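Local coordinates for putative uncharacterized protein (Archaeoglobus fulgidus, PDB 4KPP) that probably carries calcium ions across the membrane in exchange for protons, as a member of the sodium/calcium exchanger family, at residues V97-A102 against L307-Q313; I112-S117 against L344-F348; L145-T149 against K282-T287. One frame throughout, in Å; residues are numbered along the deposited sequence.

Interaction 1: residues V97-A102 against L307-Q313; sequences VHYATA and LPLDARQ
The imidazole of H98 and the carboxylate of D310 cross at nearly a right angle as side chains, while their planes stand only 27° apart. D310 OD2 comes within 3.4 Å of H98 CE1, and it is about as far from ND1, but the angle there is too poor for a hydrogen bond. At the ring edge, in its plane, water 2 sits 2.6 Å from H98 ND1; the same water accepts the N-H of D310, so the histidine reaches the turn before helix 311-331 through solvent. Also at the edge, near the ring plane, is CG of Q313. The carboxylate has another task. D310 is the N-cap of helix 311-331, and its OD1 takes the N-H of Q313 on its syn side but from out of the carboxylate plane, at 2.8 Å and nearly straight (166°). With CG set between its backbone N and carbonyl carbon (chi1 70°), the aspartate can cap while its second oxygen still approaches the histidine.

Deeper in the contact, Q313 bends at chi2 and runs alongside T101 in the opposite direction, bringing OE1 to 3.5 Å from CB of A102; no bond forms with the nearby A102 N, which serves H98 O within its own helix. T101 turns OG1 and CG2 to CD1 of L309, with OG1 3.6 Å from that methyl, while L307 CD2 also borders OG1. V97 CG1 meets P308 CD at 4.0 Å.

Water 1 also bridges the segments, with three bonds: it donates to V97 O and P308 O and accepts the T101 hydroxyl proton at 2.7 Å from OG1. Strand 307-308, which pairs with 160-161, is thus joined to helix 96-127 by water-mediated polar bonds set among apolar contacts, and the nearby carboxylate would probably polarise the imidazole.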
loop_
_atom_site.group_PDB
_atom_site.type_symbol
_atom_site.label_atom_id
_atom_site.label_comp_id
_atom_site.label_asym_id
_atom_site.label_seq_id
_atom_site.Cartn_x
_atom_site.Cartn_y
_atom_site.Cartn_z
ATOM N N VAL A 97 19.448 0.850 6.600
ATOM C CA VAL A 97 18.691 0.855 7.848
ATOM C C VAL A 97 17.635 1.961 7.845
ATOM O O VAL A 97 16.481 1.736 8.216
ATOM C CB VAL A 97 19.614 1.051 9.068
ATOM C CG1 VAL A 97 18.796 1.129 10.346
ATOM C CG2 VAL A 97 20.649 -0.073 9.151
ATOM N N HIS A 98 18.039 3.156 7.425
ATOM C CA HIS A 98 17.120 4.285 7.359
ATOM C C HIS A 98 16.161 4.134 6.186
ATOM O O HIS A 98 14.989 4.486 6.295
ATOM C CB HIS A 98 17.883 5.607 7.232
ATOM C CG HIS A 98 19.060 5.720 8.149
ATOM N ND1 HIS A 98 18.937 5.739 9.523
ATOM C CD2 HIS A 98 20.383 5.825 7.891
ATOM C CE1 HIS A 98 20.135 5.846 10.068
ATOM N NE2 HIS A 98 21.032 5.900 9.098
ATOM N N TYR A 99 16.663 3.614 5.068
ATOM C CA TYR A 99 15.861 3.491 3.851
ATOM C C TYR A 99 14.626 2.613 4.050
ATOM O O TYR A 99 13.565 2.890 3.489
ATOM C CB TYR A 99 16.701 2.955 2.687
ATOM C CG TYR A 99 17.794 3.892 2.207
ATOM C CD1 TYR A 99 17.813 5.234 2.581
ATOM C CD2 TYR A 99 18.804 3.434 1.369
ATOM C CE1 TYR A 99 18.817 6.087 2.139
ATOM C CE2 TYR A 99 19.808 4.278 0.921
ATOM C CZ TYR A 99 19.811 5.601 1.308
ATOM O OH TYR A 99 20.813 6.435 0.859
ATOM N N ALA A 100 14.765 1.563 4.853
ATOM C CA ALA A 100 13.670 0.631 5.090
ATOM C C ALA A 100 12.480 1.335 5.724
ATOM O O ALA A 100 11.332 1.112 5.334
ATOM C CB ALA A 100 14.131 -0.530 5.966
ATOM N N THR A 101 12.759 2.195 6.695
ATOM C CA THR A 101 11.696 2.906 7.394
ATOM C C THR A 101 11.197 4.103 6.588
ATOM O O THR A 101 10.000 4.386 6.560
ATOM C CB THR A 101 12.137 3.358 8.793
ATOM O OG1 THR A 101 12.663 2.233 9.508
ATOM C CG2 THR A 101 10.953 3.932 9.556
ATOM N N ALA A 102 12.119 4.791 5.922
ATOM C CA ALA A 102 11.768 5.925 5.072
ATOM C C ALA A 102 10.850 5.506 3.925
ATOM O O ALA A 102 9.906 6.215 3.590
ATOM C CB ALA A 102 13.024 6.602 4.532
ATOM N N LEU A 307 14.994 -3.326 14.716
ATOM C CA LEU A 307 15.291 -2.370 13.659
ATOM C C LEU A 307 15.435 -0.980 14.266
ATOM O O LEU A 307 14.457 -0.408 14.746
ATOM C CB LEU A 307 14.190 -2.383 12.601
ATOM C CG LEU A 307 14.295 -1.378 11.453
ATOM C CD1 LEU A 307 15.559 -1.611 10.643
ATOM C CD2 LEU A 307 13.066 -1.464 10.563
ATOM N N PRO A 308 16.663 -0.435 14.251
ATOM C CA PRO A 308 16.930 0.856 14.893
ATOM C C PRO A 308 16.165 1.986 14.216
ATOM O O PRO A 308 15.860 1.914 13.025
ATOM C CB PRO A 308 18.443 1.045 14.700
ATOM C CG PRO A 308 18.974 -0.315 14.363
ATOM C CD PRO A 308 17.868 -0.997 13.620
ATOM N N LEU A 309 15.854 3.018 14.988
ATOM C CA LEU A 309 15.134 4.171 14.489
ATOM C C LEU A 309 15.871 5.406 14.982
ATOM O O LEU A 309 15.818 5.729 16.169
ATOM C CB LEU A 309 13.705 4.157 15.031
ATOM C CG LEU A 309 12.492 4.335 14.114
ATOM C CD1 LEU A 309 12.590 3.486 12.853
ATOM C CD2 LEU A 309 11.220 3.991 14.894
ATOM N N ASP A 310 16.574 6.086 14.082
ATOM C CA ASP A 310 17.314 7.285 14.463
ATOM C C ASP A 310 16.365 8.467 14.659
ATOM O O ASP A 310 15.145 8.308 14.572
ATOM C CB ASP A 310 18.419 7.605 13.442
ATOM C CG ASP A 310 17.877 8.086 12.098
ATOM O OD1 ASP A 310 16.680 7.894 11.817
ATOM O OD2 ASP A 310 18.662 8.655 11.310
ATOM N N ALA A 311 16.923 9.643 14.929
ATOM C CA ALA A 311 16.113 10.840 15.141
ATOM C C ALA A 311 15.195 11.114 13.952
ATOM O O ALA A 311 13.989 11.303 14.120
ATOM C CB ALA A 311 17.005 12.048 15.421
ATOM N N ARG A 312 15.771 11.119 12.753
ATOM C CA ARG A 312 15.020 11.365 11.522
ATOM C C ARG A 312 13.868 10.375 11.319
ATOM O O ARG A 312 12.716 10.781 11.151
ATOM C CB ARG A 312 15.958 11.352 10.307
ATOM C CG ARG A 312 15.249 11.422 8.958
ATOM C CD ARG A 312 14.505 12.738 8.782
ATOM N NE ARG A 312 13.732 12.784 7.540
ATOM C CZ ARG A 312 14.219 13.176 6.366
ATOM N NH1 ARG A 312 15.486 13.555 6.262
ATOM N NH2 ARG A 312 13.440 13.187 5.293
ATOM N N GLN A 313 14.177 9.080 11.343
ATOM C CA GLN A 313 13.166 8.060 11.075
ATOM C C GLN A 313 12.069 7.994 12.139
ATOM O O GLN A 313 10.919 7.677 11.828
ATOM C CB GLN A 313 13.810 6.687 10.863
ATOM C CG GLN A 313 14.723 6.626 9.650
ATOM C CD GLN A 313 14.119 7.303 8.433
ATOM O OE1 GLN A 313 13.041 6.932 7.971
ATOM N NE2 GLN A 313 14.812 8.308 7.913
HETATM O O HOH W 1 15.113 2.705 10.427
HETATM O O HOH W 2 17.067 5.094 11.275
#

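Interaction 2: residues I112-S117 against L344-F348; sequences IGIGWS and LFLLF
G113 and F345 bring the two helices together: their CA atoms are 4.9 Å apart, where segments 112-117 and 344-348 run nearly antiparallel, at 158°, with axes 8.0 Å apart. A wider pi-type turn spans 112-116. At the point of approach the backbones touch directly. G113 O receives a CA-H...O contact from F345, 3.6 Å from its CA, and G113 CA lies against L344 O and against CB of F348. A beta carbon on G113 would run into F348 CG, so the absence of a side chain is what permits so near an approach.

The side chains close round this glycine. F348, with CG anti to its backbone N (chi1 172°), lays its ring beside G113 CA and offers CE2 to CG1 of I114 at 3.7 Å. The CD1 end of I114 reaches both phenyl groups, standing 3.9 Å from CE1 of F345. On the other flank L344 spreads its two methyls around CG2 of I112, with CD2 at 3.8 Å, and CD1 also comes near CE3 of W116. Within its own helix I112 places CG1 over the centre of the indole face of W116. The hydroxyl of S117 turns back to the carbonyls of G113 and I114, and OG meets the F345 ring at its edge, 3.8 Å from CD1.

Outside the pair, F348 also meets the ring of W248, and L344 packs near I330, a residue of the calcium site. Save for that serine hydroxyl and the carbonyls, the interface is hydrocarbon and aromatic; no classical hydrogen bond crosses it. Cohesion therefore rests on shape and dispersion, with G113 O accepting the CA-H...O contact from F345, between helix 96-127, probably membrane-spanning here, and helix 338-353.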
loop_
_atom_site.group_PDB
_atom_site.type_symbol
_atom_site.label_atom_id
_atom_site.label_comp_id
_atom_site.label_asym_id
_atom_site.label_seq_id
_atom_site.Cartn_x
_atom_site.Cartn_y
_atom_site.Cartn_z
ATOM N N ILE A 112 -2.304 8.014 1.566
ATOM C CA ILE A 112 -3.368 8.847 2.104
ATOM C C ILE A 112 -3.312 10.252 1.527
ATOM O O ILE A 112 -4.314 10.763 1.028
ATOM C CB ILE A 112 -3.312 8.906 3.644
ATOM C CG1 ILE A 112 -3.542 7.509 4.225
ATOM C CG2 ILE A 112 -4.344 9.899 4.183
ATOM C CD1 ILE A 112 -3.456 7.453 5.723
ATOM N N GLY A 113 -2.134 10.868 1.586
ATOM C CA GLY A 113 -1.959 12.235 1.131
ATOM C C GLY A 113 -2.260 12.437 -0.341
ATOM O O GLY A 113 -2.861 13.439 -0.726
ATOM N N ILE A 114 -1.842 11.483 -1.165
ATOM C CA ILE A 114 -2.073 11.557 -2.603
ATOM C C ILE A 114 -3.222 10.654 -3.042
ATOM O O ILE A 114 -4.211 11.128 -3.591
ATOM C CB ILE A 114 -0.797 11.203 -3.399
ATOM C CG1 ILE A 114 0.301 12.235 -3.128
ATOM C CG2 ILE A 114 -1.095 11.109 -4.891
ATOM C CD1 ILE A 114 -0.063 13.650 -3.544
ATOM N N GLY A 115 -3.088 9.356 -2.786
ATOM C CA GLY A 115 -4.071 8.372 -3.209
ATOM C C GLY A 115 -5.509 8.637 -2.790
ATOM O O GLY A 115 -6.383 8.789 -3.644
ATOM N N TRP A 116 -5.760 8.689 -1.483
ATOM C CA TRP A 116 -7.111 8.927 -0.973
ATOM C C TRP A 116 -7.690 10.248 -1.467
ATOM O O TRP A 116 -8.868 10.328 -1.807
ATOM C CB TRP A 116 -7.137 8.924 0.558
ATOM C CG TRP A 116 -6.899 7.594 1.193
ATOM C CD1 TRP A 116 -6.340 6.490 0.614
ATOM C CD2 TRP A 116 -7.211 7.225 2.540
ATOM N NE1 TRP A 116 -6.283 5.458 1.520
ATOM C CE2 TRP A 116 -6.814 5.885 2.709
ATOM C CE3 TRP A 116 -7.792 7.899 3.619
ATOM C CZ2 TRP A 116 -6.977 5.208 3.916
ATOM C CZ3 TRP A 116 -7.949 7.225 4.813
ATOM C CH2 TRP A 116 -7.544 5.894 4.953
ATOM N N SER A 117 -6.857 11.283 -1.503
ATOM C CA SER A 117 -7.316 12.607 -1.903
ATOM C C SER A 117 -7.609 12.670 -3.400
ATOM O O SER A 117 -8.653 13.172 -3.811
ATOM C CB SER A 117 -6.292 13.676 -1.520
ATOM O OG SER A 117 -5.121 13.557 -2.304
ATOM N N LEU A 344 -6.240 16.503 3.631
ATOM C CA LEU A 344 -5.288 15.407 3.463
ATOM C C LEU A 344 -4.222 15.744 2.423
ATOM O O LEU A 344 -3.044 15.440 2.609
ATOM C CB LEU A 344 -6.008 14.113 3.071
ATOM C CG LEU A 344 -6.855 13.432 4.147
ATOM C CD1 LEU A 344 -7.494 12.160 3.606
ATOM C CD2 LEU A 344 -6.010 13.129 5.370
ATOM N N PHE A 345 -4.640 16.377 1.331
ATOM C CA PHE A 345 -3.714 16.749 0.267
ATOM C C PHE A 345 -2.744 17.848 0.698
ATOM O O PHE A 345 -1.528 17.676 0.616
ATOM C CB PHE A 345 -4.475 17.184 -0.985
ATOM C CG PHE A 345 -3.582 17.575 -2.130
ATOM C CD1 PHE A 345 -2.989 16.605 -2.924
ATOM C CD2 PHE A 345 -3.336 18.910 -2.411
ATOM C CE1 PHE A 345 -2.167 16.960 -3.977
ATOM C CE2 PHE A 345 -2.516 19.270 -3.462
ATOM C CZ PHE A 345 -1.931 18.295 -4.246
ATOM N N LEU A 346 -3.290 18.970 1.158
ATOM C CA LEU A 346 -2.479 20.123 1.549
ATOM C C LEU A 346 -1.485 19.813 2.668
ATOM O O LEU A 346 -0.299 20.114 2.549
ATOM C CB LEU A 346 -3.372 21.302 1.950
ATOM C CG LEU A 346 -4.256 21.879 0.841
ATOM C CD1 LEU A 346 -5.077 23.051 1.359
ATOM C CD2 LEU A 346 -3.415 22.289 -0.359
ATOM N N LEU A 347 -1.970 19.210 3.748
ATOM C CA LEU A 347 -1.115 18.888 4.888
ATOM C C LEU A 347 0.033 17.954 4.505
ATOM O O LEU A 347 1.094 17.971 5.131
ATOM C CB LEU A 347 -1.941 18.290 6.028
ATOM C CG LEU A 347 -2.840 19.279 6.773
ATOM C CD1 LEU A 347 -3.719 18.563 7.786
ATOM C CD2 LEU A 347 -2.001 20.348 7.453
ATOM N N PHE A 348 -0.186 17.146 3.471
ATOM C CA PHE A 348 0.849 16.257 2.958
ATOM C C PHE A 348 1.908 17.023 2.169
ATOM O O PHE A 348 3.089 16.989 2.511
ATOM C CB PHE A 348 0.237 15.160 2.080
ATOM C CG PHE A 348 1.259 14.315 1.371
ATOM C CD1 PHE A 348 1.904 13.281 2.033
ATOM C CD2 PHE A 348 1.580 14.559 0.040
ATOM C CE1 PHE A 348 2.848 12.507 1.384
ATOM C CE2 PHE A 348 2.522 13.786 -0.615
ATOM C CZ PHE A 348 3.158 12.759 0.058
#

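Interaction 3: residues L145-T149 against K282-T287; sequences LFLAT and KVNQWT
T149 and W286 cross at about a right angle, and the indole edge points its N-H at the threonine hydroxyl: W286 NE1 donates to T149 OG1 at 3.0 Å, with an angle of 147° and the oxygen close to the ring plane. W286 has CG anti to its backbone N (chi1 -166°), which swings the ring out from the end of helix 271-285 toward helix 138-152. T149 OG1 in turn gives its proton to L145 O at 2.7 Å, the carbonyl that also accepts T149 N from the other face of its plane. One face of the indole carries NZ of K282, 3.4 Å above the plane and offset toward the rim; NZ is itself hydrogen-bonded to S324 OG and N108 OD1.

Apolar groups fill in beside the indole. L145 CD1 packs obliquely on V283 CG2 at 3.6 Å, while CB of A148 meets both CG2 of T287, at 3.7 Å, and the tryptophan. The hydroxyl of T287 folds back to V283 O, reaching it from above the carbonyl plane.

A valine at T149 would probably leave the buried indole N-H without its acceptor and the ring less fixed in rotation. The threonine hydroxyl thus both accepts, from the W286 indole, and donates, to the backbone carbonyl of L145, which satisfies polar groups buried between the two segments.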
loop_
_atom_site.group_PDB
_atom_site.type_symbol
_atom_site.label_atom_id
_atom_site.label_comp_id
_atom_site.label_asym_id
_atom_site.label_seq_id
_atom_site.Cartn_x
_atom_site.Cartn_y
_atom_site.Cartn_z
ATOM N N LEU A 145 -7.110 0.163 12.111
ATOM C CA LEU A 145 -6.296 1.333 11.814
ATOM C C LEU A 145 -6.014 2.095 13.102
ATOM O O LEU A 145 -4.909 2.584 13.320
ATOM C CB LEU A 145 -7.017 2.236 10.816
ATOM C CG LEU A 145 -6.313 2.523 9.490
ATOM C CD1 LEU A 145 -5.420 1.363 9.086
ATOM C CD2 LEU A 145 -7.352 2.801 8.412
ATOM N N PHE A 146 -7.023 2.178 13.960
ATOM C CA PHE A 146 -6.887 2.873 15.232
ATOM C C PHE A 146 -5.913 2.149 16.160
ATOM O O PHE A 146 -5.074 2.779 16.794
ATOM C CB PHE A 146 -8.253 3.029 15.896
ATOM C CG PHE A 146 -8.264 3.994 17.046
ATOM C CD1 PHE A 146 -7.877 5.311 16.865
ATOM C CD2 PHE A 146 -8.684 3.589 18.306
ATOM C CE1 PHE A 146 -7.891 6.206 17.919
ATOM C CE2 PHE A 146 -8.703 4.480 19.367
ATOM C CZ PHE A 146 -8.306 5.791 19.172
ATOM N N LEU A 147 -6.019 0.825 16.230
ATOM C CA LEU A 147 -5.139 0.034 17.087
ATOM C C LEU A 147 -3.690 0.048 16.608
ATOM O O LEU A 147 -2.760 0.126 17.415
ATOM C CB LEU A 147 -5.630 -1.411 17.194
ATOM C CG LEU A 147 -6.929 -1.657 17.961
ATOM C CD1 LEU A 147 -7.074 -3.137 18.281
ATOM C CD2 LEU A 147 -6.993 -0.812 19.229
ATOM N N ALA A 148 -3.505 -0.044 15.294
ATOM C CA ALA A 148 -2.173 -0.015 14.702
ATOM C C ALA A 148 -1.513 1.338 14.937
ATOM O O ALA A 148 -0.317 1.416 15.222
ATOM C CB ALA A 148 -2.248 -0.318 13.212
ATOM N N THR A 149 -2.303 2.400 14.820
ATOM C CA THR A 149 -1.794 3.755 14.989
ATOM C C THR A 149 -1.399 4.033 16.438
ATOM O O THR A 149 -0.340 4.601 16.698
ATOM C CB THR A 149 -2.816 4.797 14.512
ATOM O OG1 THR A 149 -3.064 4.606 13.115
ATOM C CG2 THR A 149 -2.296 6.202 14.737
ATOM N N LYS A 282 -4.206 0.625 3.030
ATOM C CA LYS A 282 -3.604 1.372 4.128
ATOM C C LYS A 282 -3.439 0.461 5.335
ATOM O O LYS A 282 -2.419 0.511 6.010
ATOM C CB LYS A 282 -4.440 2.608 4.482
ATOM C CG LYS A 282 -4.102 3.256 5.829
ATOM C CD LYS A 282 -2.667 3.767 5.899
ATOM C CE LYS A 282 -2.352 4.272 7.305
ATOM N NZ LYS A 282 -0.941 4.719 7.474
ATOM N N VAL A 283 -4.429 -0.389 5.588
ATOM C CA VAL A 283 -4.370 -1.305 6.725
ATOM C C VAL A 283 -3.148 -2.224 6.665
ATOM O O VAL A 283 -2.377 -2.285 7.624
ATOM C CB VAL A 283 -5.661 -2.154 6.864
ATOM C CG1 VAL A 283 -5.542 -3.128 8.033
ATOM C CG2 VAL A 283 -6.870 -1.256 7.045
ATOM N N ASN A 284 -2.958 -2.931 5.551
ATOM C CA ASN A 284 -1.822 -3.855 5.462
ATOM C C ASN A 284 -0.468 -3.146 5.462
ATOM O O ASN A 284 0.496 -3.631 6.059
ATOM C CB ASN A 284 -1.946 -4.847 4.288
ATOM C CG ASN A 284 -1.635 -4.224 2.939
ATOM O OD1 ASN A 284 -0.480 -3.943 2.621
ATOM N ND2 ASN A 284 -2.665 -4.042 2.121
ATOM N N GLN A 285 -0.401 -1.989 4.811
ATOM C CA GLN A 285 0.848 -1.238 4.757
ATOM C C GLN A 285 1.191 -0.611 6.107
ATOM O O GLN A 285 2.343 -0.267 6.371
ATOM C CB GLN A 285 0.811 -0.187 3.643
ATOM C CG GLN A 285 0.801 -0.808 2.250
ATOM C CD GLN A 285 0.802 0.216 1.136
ATOM O OE1 GLN A 285 1.820 0.848 0.863
ATOM N NE2 GLN A 285 -0.341 0.378 0.479
ATOM N N TRP A 286 0.184 -0.488 6.965
ATOM C CA TRP A 286 0.368 0.117 8.277
ATOM C C TRP A 286 0.366 -0.962 9.358
ATOM O O TRP A 286 0.346 -0.660 10.550
ATOM C CB TRP A 286 -0.722 1.165 8.522
ATOM C CG TRP A 286 -0.488 2.103 9.672
ATOM C CD1 TRP A 286 -1.391 2.447 10.637
ATOM C CD2 TRP A 286 0.715 2.828 9.973
ATOM N NE1 TRP A 286 -0.828 3.335 11.519
ATOM C CE2 TRP A 286 0.463 3.585 11.137
ATOM C CE3 TRP A 286 1.978 2.910 9.377
ATOM C CZ2 TRP A 286 1.427 4.410 11.713
ATOM C CZ3 TRP A 286 2.933 3.730 9.954
ATOM C CH2 TRP A 286 2.651 4.470 11.108
ATOM N N THR A 287 0.394 -2.221 8.927
ATOM C CA THR A 287 0.470 -3.363 9.837
ATOM C C THR A 287 1.475 -4.407 9.347
ATOM O O THR A 287 2.595 -4.484 9.852
ATOM C CB THR A 287 -0.908 -4.044 10.048
ATOM O OG1 THR A 287 -1.487 -4.383 8.780
ATOM C CG2 THR A 287 -1.858 -3.124 10.813
#

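In the fold
Each of the three interactions joins a helix from the first sodium/calcium exchanger range to a segment from the second. Interactions 1 and 2 share helix 96-127, their centres about 23 Å apart, and do not touch. Interaction 3 does meet interaction 2, with centres about 17 Å apart: K282 is wedged against it, its CB 3.7 Å from CZ2 of W116, and its CE equally near CD1 of I112. Interaction 1 lies about 19 Å from interaction 3, centre to centre, and away from the calcium site. That site, formed by I330, D333, K335 and E340, is nearer interaction 2: the ion is about 9 Å from the L344 side chain, against about 13 Å from that of L145 in interaction 3.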